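Long-range contact in CalS10 (Micromonospora echinospora, PDB 6UK5), which binds S-adenosylmethionine and probably methylates an amino pentose during calicheamicin biosynthesis: residues A55-D60 against T114-T119. Residues are numbered along the deposited sequence; the frame is centred on the assembly and turned at random.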
ATOM      1  N   ALA A  55      30.438 -14.351  28.408  1.00 73.26           N
ATOM      2  CA  ALA A  55      29.393 -13.335  28.452  1.00 69.63           C
ATOM      3  C   ALA A  55      28.076 -13.913  28.952  1.00 72.66           C
ATOM      4  O   ALA A  55      27.630 -14.964  28.487  1.00 74.34           O
ATOM      5  CB  ALA A  55      29.203 -12.732  27.057  1.00 65.09           C
ATOM      6  N   ALA A  56      27.451 -13.215  29.906  1.00 71.69           N
ATOM      7  CA  ALA A  56      26.183 -13.674  30.462  1.00 69.70           C
ATOM      8  C   ALA A  56      25.140 -12.563  30.559  1.00 61.57           C
ATOM      9  O   ALA A  56      23.943 -12.821  30.391  1.00 60.82           O
ATOM     10  CB  ALA A  56      26.414 -14.289  31.845  1.00 63.00           C
ATOM     11  N   ARG A  57      25.571 -11.331  30.818  1.00 64.16           N
ATOM     12  CA  ARG A  57      24.678 -10.189  30.985  1.00 62.63           C
ATOM     13  C   ARG A  57      24.791  -9.266  29.778  1.00 64.58           C
ATOM     14  O   ARG A  57      25.889  -8.803  29.448  1.00 63.64           O
ATOM     15  CB  ARG A  57      25.005  -9.427  32.269  1.00 63.04           C
ATOM     16  CG  ARG A  57      24.705 -10.184  33.552  1.00 61.93           C
ATOM     17  CD  ARG A  57      25.326  -9.491  34.758  1.00 64.38           C
ATOM     18  NE  ARG A  57      25.059  -8.053  34.783  1.00 65.96           N
ATOM     19  CZ  ARG A  57      23.909  -7.497  35.154  1.00 66.86           C
ATOM     20  NH1 ARG A  57      22.888  -8.254  35.532  1.00 71.84           N
ATOM     21  NH2 ARG A  57      23.777  -6.176  35.140  1.00 64.71           N
ATOM     22  N   LEU A  58      23.658  -8.995  29.127  1.00 64.33           N
ATOM     23  CA  LEU A  58      23.622  -8.149  27.943  1.00 61.06           C
ATOM     24  C   LEU A  58      22.537  -7.090  28.074  1.00 66.41           C
ATOM     25  O   LEU A  58      21.467  -7.345  28.635  1.00 68.43           O
ATOM     26  CB  LEU A  58      23.377  -8.973  26.671  1.00 65.80           C
ATOM     27  CG  LEU A  58      23.331  -8.165  25.370  1.00 56.24           C
ATOM     28  CD1 LEU A  58      23.935  -8.982  24.243  1.00 58.39           C
ATOM     29  CD2 LEU A  58      21.919  -7.734  24.996  1.00 63.02           C
ATOM     30  N   LEU A  59      22.828  -5.902  27.544  1.00 67.64           N
ATOM     31  CA  LEU A  59      21.890  -4.784  27.499  1.00 67.28           C
ATOM     32  C   LEU A  59      21.789  -4.280  26.069  1.00 64.48           C
ATOM     33  O   LEU A  59      22.802  -3.914  25.465  1.00 60.81           O
ATOM     34  CB  LEU A  59      22.331  -3.655  28.436  1.00 62.03           C
ATOM     35  CG  LEU A  59      21.616  -2.313  28.264  1.00 66.30           C
ATOM     36  CD1 LEU A  59      20.196  -2.374  28.790  1.00 68.94           C
ATOM     37  CD2 LEU A  59      22.394  -1.213  28.972  1.00 63.23           C
ATOM     38  N   ASP A  60      20.572  -4.255  25.529  1.00 65.12           N
ATOM     39  CA  ASP A  60      20.308  -3.677  24.218  1.00 63.14           C
ATOM     40  C   ASP A  60      19.804  -2.253  24.423  1.00 57.46           C
ATOM     41  O   ASP A  60      18.797  -2.040  25.107  1.00 57.56           O
ATOM     42  CB  ASP A  60      19.287  -4.504  23.438  1.00 68.00           C
ATOM     43  CG  ASP A  60      19.185  -4.079  21.995  1.00 66.50           C
ATOM     44  OD1 ASP A  60      20.061  -3.311  21.539  1.00 64.07           O
ATOM     45  OD2 ASP A  60      18.224  -4.513  21.323  1.00 65.75           O
ATOM     46  N   THR A 114      26.804  -3.210  35.800  1.00 62.45           N
ATOM     47  CA  THR A 114      27.586  -3.477  34.603  1.00 58.69           C
ATOM     48  C   THR A 114      27.008  -4.669  33.846  1.00 63.11           C
ATOM     49  O   THR A 114      26.249  -5.476  34.390  1.00 61.92           O
ATOM     50  CB  THR A 114      29.059  -3.740  34.936  1.00 58.38           C
ATOM     51  OG1 THR A 114      29.177  -4.921  35.741  1.00 66.77           O
ATOM     52  CG2 THR A 114      29.672  -2.554  35.659  1.00 65.65           C
ATOM     53  N   PHE A 115      27.385  -4.769  32.575  1.00 66.77           N
ATOM     54  CA  PHE A 115      27.001  -5.878  31.719  1.00 67.69           C
ATOM     55  C   PHE A 115      28.241  -6.409  31.011  1.00 66.15           C
ATOM     56  O   PHE A 115      29.250  -5.712  30.878  1.00 65.24           O
ATOM     57  CB  PHE A 115      25.955  -5.443  30.681  1.00 69.36           C
ATOM     58  CG  PHE A 115      24.670  -4.943  31.282  1.00 67.25           C
ATOM     59  CD1 PHE A 115      24.612  -3.684  31.857  1.00 58.80           C
ATOM     60  CD2 PHE A 115      23.517  -5.710  31.244  1.00 67.07           C
ATOM     61  CE1 PHE A 115      23.439  -3.207  32.406  1.00 61.63           C
ATOM     62  CE2 PHE A 115      22.336  -5.239  31.789  1.00 69.44           C
ATOM     63  CZ  PHE A 115      22.296  -3.983  32.369  1.00 68.02           C
ATOM     64  N   ASP A 116      28.162  -7.661  30.558  1.00 69.38           N
ATOM     65  CA  ASP A 116      29.229  -8.211  29.734  1.00 69.52           C
ATOM     66  C   ASP A 116      29.198  -7.676  28.309  1.00 66.22           C
ATOM     67  O   ASP A 116      30.223  -7.724  27.620  1.00 62.22           O
ATOM     68  CB  ASP A 116      29.147  -9.739  29.696  1.00 67.14           C
ATOM     69  CG  ASP A 116      29.459 -10.375  31.035  1.00 64.89           C
ATOM     70  OD1 ASP A 116      30.582 -10.163  31.545  1.00 61.49           O
ATOM     71  OD2 ASP A 116      28.579 -11.087  31.571  1.00 66.20           O
ATOM     72  N   ALA A 117      28.056  -7.165  27.854  1.00 67.07           N
ATOM     73  CA  ALA A 117      27.940  -6.665  26.494  1.00 60.81           C
ATOM     74  C   ALA A 117      26.797  -5.663  26.427  1.00 59.42           C
ATOM     75  O   ALA A 117      25.771  -5.839  27.088  1.00 59.96           O
ATOM     76  CB  ALA A 117      27.702  -7.810  25.503  1.00 60.33           C
ATOM     77  N   VAL A 118      26.987  -4.615  25.630  1.00 58.14           N
ATOM     78  CA  VAL A 118      25.962  -3.608  25.383  1.00 56.49           C
ATOM     79  C   VAL A 118      25.862  -3.407  23.879  1.00 52.38           C
ATOM     80  O   VAL A 118      26.871  -3.133  23.221  1.00 52.17           O
ATOM     81  CB  VAL A 118      26.286  -2.274  26.083  1.00 56.54           C
ATOM     82  CG1 VAL A 118      25.250  -1.222  25.719  1.00 59.47           C
ATOM     83  CG2 VAL A 118      26.384  -2.464  27.592  1.00 58.92           C
ATOM     84  N   THR A 119      24.658  -3.548  23.334  1.00 53.13           N
ATOM     85  CA  THR A 119      24.445  -3.431  21.901  1.00 52.18           C
ATOM     86  C   THR A 119      23.582  -2.217  21.586  1.00 48.43           C
ATOM     87  O   THR A 119      22.759  -1.785  22.399  1.00 51.24           O
ATOM     88  CB  THR A 119      23.783  -4.687  21.319  1.00 55.94           C
ATOM     89  OG1 THR A 119      22.420  -4.764  21.755  1.00 52.99           O
ATOM     90  CG2 THR A 119      24.521  -5.944  21.758  1.00 58.52           C
TER
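T114 O accepts two hydrogen bonds from the R57 side chain near the start of a parallel strand pair in the Rossmann-like sheet of this methyltransferase, a worked example of strand pairing supplemented by side-chain-to-backbone bonds. NE and NH2 of R57 approach T114 O side-on, at 2.9 and 2.7 Å, with the oxygen in the guanidinium plane. A bend at chi3 (48°) turns the guanidinium over the F115 ring, with planes 26° apart in a cation-pi stack and NH2 above the ring centre. L59 CB covers the opposite face through a CH-pi contact, so the ring is sandwiched between two residues of 57-60. An alanine in place of R57 removes both donors and would probably leave T114 O short of hydrogen-bond partners and the F115 face opposite L59 without its cover. D116 follows, its OD2 accepting both A56 N (2.9 Å), from above the carboxylate plane, and R57 N, through the anti lone pair; OD1 makes a salt bridge to R52. After the corner at D116 the pairing is parallel: A117 O accepts L59 N at 3.0 Å, while L58 CD1 lies near A117 CB, beside I48 of helix 37-51. V118 CG2 packs at 4.3 Å from L59 CB on the F115 side. T119 N donates a hydrogen bond to L59 O. D60, which touches the bound S-adenosylmethionine, accepts at OD1 from T119 OG1 at 2.8 Å, the hydroxyl lying well above the carboxylate plane.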